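Local coordinates for protein Per a 4 allergen (Periplaneta americana, PDB 3EBW) that acts as a major cockroach allergen recognised by IgE and, as a member of the lipocalin family, probably carries a small hydrophobic ligand in its beta barrel, at residues Asp42-Thr45 with Val51-Val54; Tyr105-Gly110 with Glu140-Tyr145; Ala109-Leu112 with Arg118-Tyr121. All coordinates share one frame; numbering follows the deposited sequence.

Contacts 1 and 3 join neighbouring strands of the lipocalin barrel on opposite sides of the chain's centre, about 20 Å apart between contact centres, whereas contact 2 sets the single long helix against the barrel wall. Backbone hydrogen bonds carry the two strand pairs; contact 2 has none and rests on apolar side chains alone. Contact 1 is partly buried, with T45 and Q53 on its more exposed face, while contacts 2 and 3 are buried. These last two share A109 and G110 of strand 106-112 and meet at Y121, which packs on I107 and L142. Contact 3 also holds one half-cystine of a disulfide and reaches the second subunit.

Contact 1: residues Asp42-Thr45 with Val51-Val54; sequences DKYT and VIQV
V54 lays its CG2 methyl over one face of the Y44 ring, 3.3 Å from the ring centroid and 15° off the normal, in a CH-pi contact. The two side chains run side by side from an antiparallel non-hydrogen-bonded pair. CG1 of V54 lies between the backbone N and the carbonyl carbon (chi1 73°), which puts CG2 anti to N, and it is this methyl that lies over the ring. At the ring's edge, near its plane, I52 CG2 approaches Y44 CD1 at 4.1 Å. One step along, T45 and Q53 form the hydrogen-bonded pair and turn to the other, more exposed face: T45 N donates to Q53 O at 2.8 Å, nearly straight (168°) and in the carbonyl plane, and Q53 N returns a bond to T45 O. A CA-H...O contact joins V54 CA to K43 O at 3.2 Å. Beyond this shell, Y18 meets the Y44 ring edge-to-face and W22 of strand 20-27 packs against Y44, so two further aromatic residues flank the tyrosine. A bound polyether, probably from the crystallisation liquor, lies beside D42. The arrangement is that of a beta hairpin in the up-and-down lipocalin barrel, its Y44 and V54 side consistent with the barrel interior.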
ATOM      1  N   ASP A  42      -0.595   6.366 -18.982  1.00 44.11           N
ATOM      2  CA  ASP A  42      -1.818   6.261 -19.777  1.00 44.72           C
ATOM      3  C   ASP A  42      -1.658   7.288 -20.909  1.00 44.47           C
ATOM      4  O   ASP A  42      -1.140   8.391 -20.685  1.00 44.16           O
ATOM      5  CB  ASP A  42      -3.053   6.574 -18.921  1.00 51.52           C
ATOM      6  CG  ASP A  42      -3.430   5.434 -17.987  1.00 52.88           C
ATOM      7  OD1 ASP A  42      -4.270   4.593 -18.361  1.00 53.06           O
ATOM      8  OD2 ASP A  42      -2.882   5.372 -16.873  1.00 56.84           O
ATOM      9  N   LYS A  43      -2.047   6.911 -22.122  1.00 49.90           N
ATOM     10  CA  LYS A  43      -1.949   7.824 -23.261  1.00 51.24           C
ATOM     11  C   LYS A  43      -3.327   8.107 -23.803  1.00 49.30           C
ATOM     12  O   LYS A  43      -4.088   7.168 -24.093  1.00 48.40           O
ATOM     13  CB  LYS A  43      -1.099   7.246 -24.388  1.00 61.15           C
ATOM     14  CG  LYS A  43      -1.216   8.047 -25.669  1.00 64.45           C
ATOM     15  CD  LYS A  43       0.137   8.326 -26.313  1.00 68.06           C
ATOM     16  CE  LYS A  43       0.719   7.109 -27.030  1.00 72.32           C
ATOM     17  NZ  LYS A  43       2.140   7.343 -27.453  1.00 74.91           N
ATOM     18  N   TYR A  44      -3.650   9.399 -23.913  1.00 37.00           N
ATOM     19  CA  TYR A  44      -4.947   9.838 -24.438  1.00 38.37           C
ATOM     20  C   TYR A  44      -4.765  10.429 -25.834  1.00 40.54           C
ATOM     21  O   TYR A  44      -3.937  11.310 -26.073  1.00 39.96           O
ATOM     22  CB  TYR A  44      -5.606  10.834 -23.494  1.00 40.40           C
ATOM     23  CG  TYR A  44      -6.093  10.185 -22.235  1.00 37.97           C
ATOM     24  CD1 TYR A  44      -7.415   9.771 -22.100  1.00 36.75           C
ATOM     25  CD2 TYR A  44      -5.235  10.015 -21.144  1.00 38.78           C
ATOM     26  CE1 TYR A  44      -7.876   9.212 -20.894  1.00 35.06           C
ATOM     27  CE2 TYR A  44      -5.683   9.468 -19.951  1.00 37.37           C
ATOM     28  CZ  TYR A  44      -6.999   9.079 -19.832  1.00 36.52           C
ATOM     29  OH  TYR A  44      -7.446   8.626 -18.630  1.00 38.32           O
ATOM     30  N   THR A  45      -5.570   9.903 -26.741  1.00 48.09           N
ATOM     31  CA  THR A  45      -5.532  10.250 -28.144  1.00 50.94           C
ATOM     32  C   THR A  45      -6.925  10.562 -28.643  1.00 52.17           C
ATOM     33  O   THR A  45      -7.878   9.826 -28.358  1.00 52.55           O
ATOM     34  CB  THR A  45      -4.980   9.057 -28.900  1.00 52.20           C
ATOM     35  OG1 THR A  45      -3.583   8.948 -28.608  1.00 54.05           O
ATOM     36  CG2 THR A  45      -5.246   9.157 -30.376  1.00 52.17           C
ATOM     37  N   VAL A  51     -13.919  10.467 -31.082  1.00 52.61           N
ATOM     38  CA  VAL A  51     -13.653   9.595 -29.945  1.00 52.26           C
ATOM     39  C   VAL A  51     -12.325   9.832 -29.257  1.00 50.22           C
ATOM     40  O   VAL A  51     -11.301   9.946 -29.913  1.00 50.16           O
ATOM     41  CB  VAL A  51     -13.673   8.102 -30.337  1.00 46.92           C
ATOM     42  CG1 VAL A  51     -13.329   7.261 -29.126  1.00 45.60           C
ATOM     43  CG2 VAL A  51     -15.051   7.708 -30.870  1.00 47.99           C
ATOM     44  N   ILE A  52     -12.347   9.930 -27.931  1.00 46.83           N
ATOM     45  CA  ILE A  52     -11.099  10.073 -27.198  1.00 45.37           C
ATOM     46  C   ILE A  52     -10.692   8.653 -26.827  1.00 44.63           C
ATOM     47  O   ILE A  52     -11.433   7.890 -26.190  1.00 44.56           O
ATOM     48  CB  ILE A  52     -11.227  10.905 -25.934  1.00 36.79           C
ATOM     49  CG1 ILE A  52     -11.544  12.352 -26.306  1.00 36.31           C
ATOM     50  CG2 ILE A  52      -9.913  10.830 -25.147  1.00 35.73           C
ATOM     51  CD1 ILE A  52     -11.403  13.292 -25.159  1.00 35.52           C
ATOM     52  N   GLN A  53      -9.505   8.290 -27.251  1.00 40.78           N
ATOM     53  CA  GLN A  53      -9.039   6.952 -27.025  1.00 39.61           C
ATOM     54  C   GLN A  53      -7.985   6.925 -25.927  1.00 36.39           C
ATOM     55  O   GLN A  53      -7.134   7.833 -25.825  1.00 34.20           O
ATOM     56  CB  GLN A  53      -8.460   6.453 -28.331  1.00 56.32           C
ATOM     57  CG  GLN A  53      -8.716   5.031 -28.626  1.00 59.77           C
ATOM     58  CD  GLN A  53      -8.350   4.732 -30.042  1.00 63.63           C
ATOM     59  OE1 GLN A  53      -7.211   4.972 -30.462  1.00 65.91           O
ATOM     60  NE2 GLN A  53      -9.318   4.225 -30.811  1.00 64.65           N
ATOM     61  N   VAL A  54      -8.041   5.901 -25.085  1.00 40.83           N
ATOM     62  CA  VAL A  54      -7.035   5.810 -24.043  1.00 37.87           C
ATOM     63  C   VAL A  54      -6.307   4.468 -24.023  1.00 39.58           C
ATOM     64  O   VAL A  54      -6.910   3.399 -24.103  1.00 34.90           O
ATOM     65  CB  VAL A  54      -7.619   6.118 -22.656  1.00 27.35           C
ATOM     66  CG1 VAL A  54      -8.480   4.979 -22.172  1.00 23.90           C
ATOM     67  CG2 VAL A  54      -6.488   6.427 -21.703  1.00 24.43           C
TER

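Contact 2: residues Tyr105-Gly110 with Glu140-Tyr145; sequences YSIVAG and EVLAPY
I107 and L142 meet at a slant, the isopropyl end of the leucine coming down on the side of the isoleucine. One methyl does the work: L142 CD2 lies 3.6 Å from I107 CG1 and 3.8 Å from I107 CG2, so it fits against both branches of the isoleucine at once. The CB of L142 points neither at the strand nor away from it, and rotation about the first two side-chain bonds (chi1 -99°, chi2 -74°) brings the CD2 end nearer. I107, in contrast, points its CB toward the helix from strand 106-112. Two residues before I107 and one before L142, Y105 and V141 each point their CB toward the other segment, and Y105 CE2 comes within 4.3 Å of V141 CG2, a looser touch that meets the ring obliquely. The helix gives way to a 3-10 turn here, with Y145 N bonded to L142 O at 3.0 Å. Around the pair, Y121 of strand 119-125 touches both I107 and L142, V98 packs on I107, and L147 and M152 pack on L142, while the Y105 hydroxyl makes a weak hydrogen bond to K137. This is the lipocalin arrangement of a C-terminal helix lying against the outside of the barrel. Between these two segments the contact is apolar, without a hydrogen bond, and probably owes its hold to burial of branched aliphatic groups.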
ATOM      1  N   TYR A 105       0.690  18.249 -13.702  1.00 69.03           N
ATOM      2  CA  TYR A 105       0.232  17.347 -12.655  1.00 65.61           C
ATOM      3  C   TYR A 105      -1.212  16.955 -12.970  1.00 62.28           C
ATOM      4  O   TYR A 105      -1.905  17.666 -13.686  1.00 61.99           O
ATOM      5  CB  TYR A 105       0.300  18.027 -11.296  1.00 75.12           C
ATOM      6  CG  TYR A 105      -0.804  19.016 -11.039  1.00 79.23           C
ATOM      7  CD1 TYR A 105      -0.801  20.270 -11.639  1.00 80.81           C
ATOM      8  CD2 TYR A 105      -1.853  18.697 -10.182  1.00 80.75           C
ATOM      9  CE1 TYR A 105      -1.812  21.190 -11.391  1.00 83.79           C
ATOM     10  CE2 TYR A 105      -2.872  19.603  -9.925  1.00 83.67           C
ATOM     11  CZ  TYR A 105      -2.849  20.851 -10.533  1.00 85.06           C
ATOM     12  OH  TYR A 105      -3.870  21.748 -10.283  1.00 87.91           O
ATOM     13  N   SER A 106      -1.667  15.832 -12.433  1.00 49.11           N
ATOM     14  CA  SER A 106      -3.011  15.362 -12.699  1.00 44.15           C
ATOM     15  C   SER A 106      -3.474  14.389 -11.647  1.00 42.69           C
ATOM     16  O   SER A 106      -3.132  13.214 -11.736  1.00 44.83           O
ATOM     17  CB  SER A 106      -3.046  14.639 -14.042  1.00 41.79           C
ATOM     18  OG  SER A 106      -4.050  13.630 -14.042  1.00 36.00           O
ATOM     19  N   ILE A 107      -4.256  14.821 -10.667  1.00 43.97           N
ATOM     20  CA  ILE A 107      -4.694  13.849  -9.678  1.00 41.90           C
ATOM     21  C   ILE A 107      -6.130  13.333  -9.952  1.00 41.64           C
ATOM     22  O   ILE A 107      -7.106  14.056  -9.844  1.00 43.31           O
ATOM     23  CB  ILE A 107      -4.432  14.374  -8.165  1.00 35.57           C
ATOM     24  CG1 ILE A 107      -5.697  14.354  -7.346  1.00 33.28           C
ATOM     25  CG2 ILE A 107      -3.754  15.758  -8.135  1.00 32.84           C
ATOM     26  CD1 ILE A 107      -6.133  12.995  -6.972  1.00 38.22           C
ATOM     27  N   VAL A 108      -6.208  12.063 -10.359  1.00 41.43           N
ATOM     28  CA  VAL A 108      -7.436  11.340 -10.688  1.00 38.39           C
ATOM     29  C   VAL A 108      -7.716  10.342  -9.581  1.00 40.44           C
ATOM     30  O   VAL A 108      -6.802   9.984  -8.859  1.00 42.06           O
ATOM     31  CB  VAL A 108      -7.271  10.545 -12.008  1.00 33.46           C
ATOM     32  CG1 VAL A 108      -8.275   9.402 -12.085  1.00 32.68           C
ATOM     33  CG2 VAL A 108      -7.494  11.440 -13.175  1.00 32.53           C
ATOM     34  N   ALA A 109      -8.956   9.869  -9.453  1.00 40.44           N
ATOM     35  CA  ALA A 109      -9.285   8.921  -8.394  1.00 40.96           C
ATOM     36  C   ALA A 109     -10.553   8.124  -8.669  1.00 42.56           C
ATOM     37  O   ALA A 109     -11.500   8.638  -9.233  1.00 41.35           O
ATOM     38  CB  ALA A 109      -9.414   9.650  -7.062  1.00 32.35           C
ATOM     39  N   GLY A 110     -10.558   6.859  -8.259  1.00 43.68           N
ATOM     40  CA  GLY A 110     -11.707   6.008  -8.470  1.00 45.08           C
ATOM     41  C   GLY A 110     -11.705   4.912  -7.435  1.00 46.59           C
ATOM     42  O   GLY A 110     -11.119   5.053  -6.369  1.00 46.12           O
ATOM     43  N   GLU A 140      -1.165  20.569  -2.010  1.00100.95           N
ATOM     44  CA  GLU A 140      -2.052  21.665  -1.699  1.00 99.78           C
ATOM     45  C   GLU A 140      -3.447  21.132  -2.040  1.00 98.28           C
ATOM     46  O   GLU A 140      -4.404  21.321  -1.280  1.00 98.29           O
ATOM     47  CB  GLU A 140      -1.690  22.852  -2.579  1.00103.33           C
ATOM     48  CG  GLU A 140      -2.380  24.138  -2.232  1.00105.53           C
ATOM     49  CD  GLU A 140      -2.098  25.206  -3.266  1.00107.86           C
ATOM     50  OE1 GLU A 140      -0.912  25.558  -3.453  1.00106.80           O
ATOM     51  OE2 GLU A 140      -3.063  25.683  -3.898  1.00107.68           O
ATOM     52  N   VAL A 141      -3.537  20.438  -3.179  1.00 57.11           N
ATOM     53  CA  VAL A 141      -4.787  19.855  -3.654  1.00 52.51           C
ATOM     54  C   VAL A 141      -5.193  18.594  -2.889  1.00 52.67           C
ATOM     55  O   VAL A 141      -6.362  18.439  -2.502  1.00 52.66           O
ATOM     56  CB  VAL A 141      -4.716  19.484  -5.166  1.00 34.47           C
ATOM     57  CG1 VAL A 141      -6.072  18.960  -5.631  1.00 33.34           C
ATOM     58  CG2 VAL A 141      -4.304  20.689  -6.008  1.00 33.69           C
ATOM     59  N   LEU A 142      -4.239  17.691  -2.682  1.00 66.80           N
ATOM     60  CA  LEU A 142      -4.527  16.446  -1.979  1.00 66.55           C
ATOM     61  C   LEU A 142      -4.943  16.701  -0.528  1.00 66.45           C
ATOM     62  O   LEU A 142      -5.787  15.991   0.038  1.00 65.61           O
ATOM     63  CB  LEU A 142      -3.301  15.518  -2.033  1.00 66.94           C
ATOM     64  CG  LEU A 142      -3.295  14.397  -3.088  1.00 66.65           C
ATOM     65  CD1 LEU A 142      -4.233  13.286  -2.679  1.00 65.37           C
ATOM     66  CD2 LEU A 142      -3.723  14.947  -4.438  1.00 67.28           C
ATOM     67  N   ALA A 143      -4.363  17.745   0.049  1.00 66.89           N
ATOM     68  CA  ALA A 143      -4.614  18.124   1.430  1.00 65.28           C
ATOM     69  C   ALA A 143      -6.043  17.960   1.964  1.00 64.93           C
ATOM     70  O   ALA A 143      -6.283  17.157   2.863  1.00 67.27           O
ATOM     71  CB  ALA A 143      -4.140  19.544   1.642  1.00 54.61           C
ATOM     72  N   PRO A 144      -7.012  18.706   1.412  1.00 40.97           N
ATOM     73  CA  PRO A 144      -8.411  18.634   1.857  1.00 40.69           C
ATOM     74  C   PRO A 144      -8.988  17.258   2.170  1.00 41.52           C
ATOM     75  O   PRO A 144      -9.998  17.161   2.885  1.00 40.90           O
ATOM     76  CB  PRO A 144      -9.163  19.316   0.722  1.00 51.74           C
ATOM     77  CG  PRO A 144      -8.171  20.361   0.263  1.00 51.91           C
ATOM     78  CD  PRO A 144      -6.882  19.578   0.227  1.00 51.73           C
ATOM     79  N   TYR A 145      -8.372  16.194   1.643  1.00 57.08           N
ATOM     80  CA  TYR A 145      -8.879  14.838   1.864  1.00 57.68           C
ATOM     81  C   TYR A 145      -8.009  14.061   2.808  1.00 59.78           C
ATOM     82  O   TYR A 145      -8.262  12.886   3.091  1.00 60.92           O
ATOM     83  CB  TYR A 145      -8.984  14.097   0.545  1.00 55.49           C
ATOM     84  CG  TYR A 145      -9.795  14.868  -0.441  1.00 53.11           C
ATOM     85  CD1 TYR A 145     -11.175  14.920  -0.333  1.00 53.01           C
ATOM     86  CD2 TYR A 145      -9.173  15.667  -1.390  1.00 52.64           C
ATOM     87  CE1 TYR A 145     -11.929  15.762  -1.132  1.00 54.39           C
ATOM     88  CE2 TYR A 145      -9.909  16.518  -2.200  1.00 54.10           C
ATOM     89  CZ  TYR A 145     -11.292  16.569  -2.063  1.00 55.34           C
ATOM     90  OH  TYR A 145     -12.021  17.466  -2.820  1.00 57.45           O
TER

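Contact 3: residues Ala109-Leu112 with Arg118-Tyr121; sequences AGCL and RHLY
The ring of Y121 carries the CB of A109 over one face, 4.1 Å from the ring centroid and 17° off the normal, shifted toward the rim on the CD1 side. This CH-pi contact joins the non-hydrogen-bonded pair A109 and Y121. The ring of H119 meets C111 SG obliquely, with the sulfur 4.7 Å from the imidazole centroid and 40° off its normal. C111 is also tied by a disulfide to C4, so the N-terminal segment is fastened to the barrel beside this histidine. L120, between H119 and Y121 in sequence, forms the hydrogen-bonded pair with G110: G110 N donates to L120 O at 3.1 Å in the carbonyl plane, and L120 N donates to G110 O at 2.9 Å, with the donor tilted 21° from the plane of the G110 carbonyl. Strands 106-112 and 119-125 thus pair antiparallel as the last hairpin of the lipocalin barrel, and strand 119-125 goes on to pair with strand 20-27. L120 lies on the face opposite A109 and Y121, and the end of L112 comes round to meet it, the two side chains crossing at about a right angle with L112 CD1 resting 3.4 Å from L120 CG. The end of L120 in turn comes nearer to strand 106-112, where its CG and CD2 meet L112. At R118 the chain turns a corner, and the guanidinium group of R118 reaches the second subunit, with NH2 hydrogen-bonded to the carbonyl of G50 and NH1 to T16 OG1 of that subunit.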
ATOM      1  N   ALA A 109      -8.956   9.869  -9.453  1.00 40.44           N
ATOM      2  CA  ALA A 109      -9.285   8.921  -8.394  1.00 40.96           C
ATOM      3  C   ALA A 109     -10.553   8.124  -8.669  1.00 42.56           C
ATOM      4  O   ALA A 109     -11.500   8.638  -9.233  1.00 41.35           O
ATOM      5  CB  ALA A 109      -9.414   9.650  -7.062  1.00 32.35           C
ATOM      6  N   GLY A 110     -10.558   6.859  -8.259  1.00 43.68           N
ATOM      7  CA  GLY A 110     -11.707   6.008  -8.470  1.00 45.08           C
ATOM      8  C   GLY A 110     -11.705   4.912  -7.435  1.00 46.59           C
ATOM      9  O   GLY A 110     -11.119   5.053  -6.369  1.00 46.12           O
ATOM     10  N   CYS A 111     -12.371   3.815  -7.759  1.00 37.53           N
ATOM     11  CA  CYS A 111     -12.484   2.674  -6.881  1.00 42.01           C
ATOM     12  C   CYS A 111     -12.020   1.470  -7.681  1.00 45.73           C
ATOM     13  O   CYS A 111     -11.781   1.587  -8.872  1.00 47.08           O
ATOM     14  CB  CYS A 111     -13.931   2.526  -6.463  1.00 36.23           C
ATOM     15  SG  CYS A 111     -14.565   4.001  -5.590  1.00 38.25           S
ATOM     16  N   LEU A 112     -11.854   0.316  -7.051  1.00 56.90           N
ATOM     17  CA  LEU A 112     -11.402  -0.830  -7.817  1.00 62.43           C
ATOM     18  C   LEU A 112     -12.280  -2.032  -7.565  1.00 65.56           C
ATOM     19  O   LEU A 112     -12.541  -2.386  -6.420  1.00 65.90           O
ATOM     20  CB  LEU A 112      -9.924  -1.125  -7.515  1.00 71.48           C
ATOM     21  CG  LEU A 112      -8.928  -0.150  -8.184  1.00 73.93           C
ATOM     22  CD1 LEU A 112      -7.538  -0.402  -7.655  1.00 73.66           C
ATOM     23  CD2 LEU A 112      -8.943  -0.297  -9.719  1.00 73.14           C
ATOM     24  N   ARG A 118     -13.037   1.114  -0.811  1.00 68.83           N
ATOM     25  CA  ARG A 118     -11.641   1.518  -0.941  1.00 63.74           C
ATOM     26  C   ARG A 118     -11.382   2.497  -2.096  1.00 57.97           C
ATOM     27  O   ARG A 118     -11.516   2.143  -3.280  1.00 55.96           O
ATOM     28  CB  ARG A 118     -10.778   0.260  -1.125  1.00 58.28           C
ATOM     29  CG  ARG A 118      -9.365   0.323  -0.533  1.00 59.66           C
ATOM     30  CD  ARG A 118      -8.488   1.333  -1.244  1.00 61.92           C
ATOM     31  NE  ARG A 118      -7.150   1.445  -0.666  1.00 61.50           N
ATOM     32  CZ  ARG A 118      -6.298   0.437  -0.571  1.00 60.26           C
ATOM     33  NH1 ARG A 118      -6.644  -0.760  -1.009  1.00 60.92           N
ATOM     34  NH2 ARG A 118      -5.092   0.638  -0.061  1.00 60.81           N
ATOM     35  N   HIS A 119     -11.000   3.719  -1.748  1.00 49.74           N
ATOM     36  CA  HIS A 119     -10.694   4.718  -2.758  1.00 46.97           C
ATOM     37  C   HIS A 119      -9.239   4.636  -3.192  1.00 45.03           C
ATOM     38  O   HIS A 119      -8.367   4.270  -2.403  1.00 47.18           O
ATOM     39  CB  HIS A 119     -10.987   6.118  -2.231  1.00 52.38           C
ATOM     40  CG  HIS A 119     -12.441   6.380  -2.004  1.00 53.02           C
ATOM     41  ND1 HIS A 119     -12.950   7.646  -1.831  1.00 51.14           N
ATOM     42  CD2 HIS A 119     -13.497   5.532  -1.947  1.00 53.36           C
ATOM     43  CE1 HIS A 119     -14.261   7.569  -1.683  1.00 51.15           C
ATOM     44  NE2 HIS A 119     -14.619   6.299  -1.750  1.00 51.05           N
ATOM     45  N   LEU A 120      -8.965   4.980  -4.446  1.00 48.59           N
ATOM     46  CA  LEU A 120      -7.597   4.933  -4.947  1.00 44.27           C
ATOM     47  C   LEU A 120      -7.243   6.257  -5.603  1.00 42.05           C
ATOM     48  O   LEU A 120      -7.993   6.747  -6.446  1.00 40.58           O
ATOM     49  CB  LEU A 120      -7.437   3.804  -5.986  1.00 45.91           C
ATOM     50  CG  LEU A 120      -7.626   2.305  -5.683  1.00 46.32           C
ATOM     51  CD1 LEU A 120      -6.669   1.850  -4.616  1.00 47.73           C
ATOM     52  CD2 LEU A 120      -9.016   2.046  -5.218  1.00 47.04           C
ATOM     53  N   TYR A 121      -6.117   6.852  -5.226  1.00 39.24           N
ATOM     54  CA  TYR A 121      -5.704   8.105  -5.878  1.00 39.11           C
ATOM     55  C   TYR A 121      -4.500   7.839  -6.766  1.00 38.68           C
ATOM     56  O   TYR A 121      -3.644   7.051  -6.412  1.00 35.30           O
ATOM     57  CB  TYR A 121      -5.355   9.200  -4.858  1.00 37.98           C
ATOM     58  CG  TYR A 121      -6.550   9.695  -4.084  1.00 41.94           C
ATOM     59  CD1 TYR A 121      -7.027  10.992  -4.260  1.00 41.03           C
ATOM     60  CD2 TYR A 121      -7.218   8.857  -3.201  1.00 39.75           C
ATOM     61  CE1 TYR A 121      -8.126  11.442  -3.580  1.00 41.66           C
ATOM     62  CE2 TYR A 121      -8.320   9.291  -2.519  1.00 40.84           C
ATOM     63  CZ  TYR A 121      -8.775  10.593  -2.705  1.00 43.34           C
ATOM     64  OH  TYR A 121      -9.852  11.054  -1.981  1.00 43.21           O
TER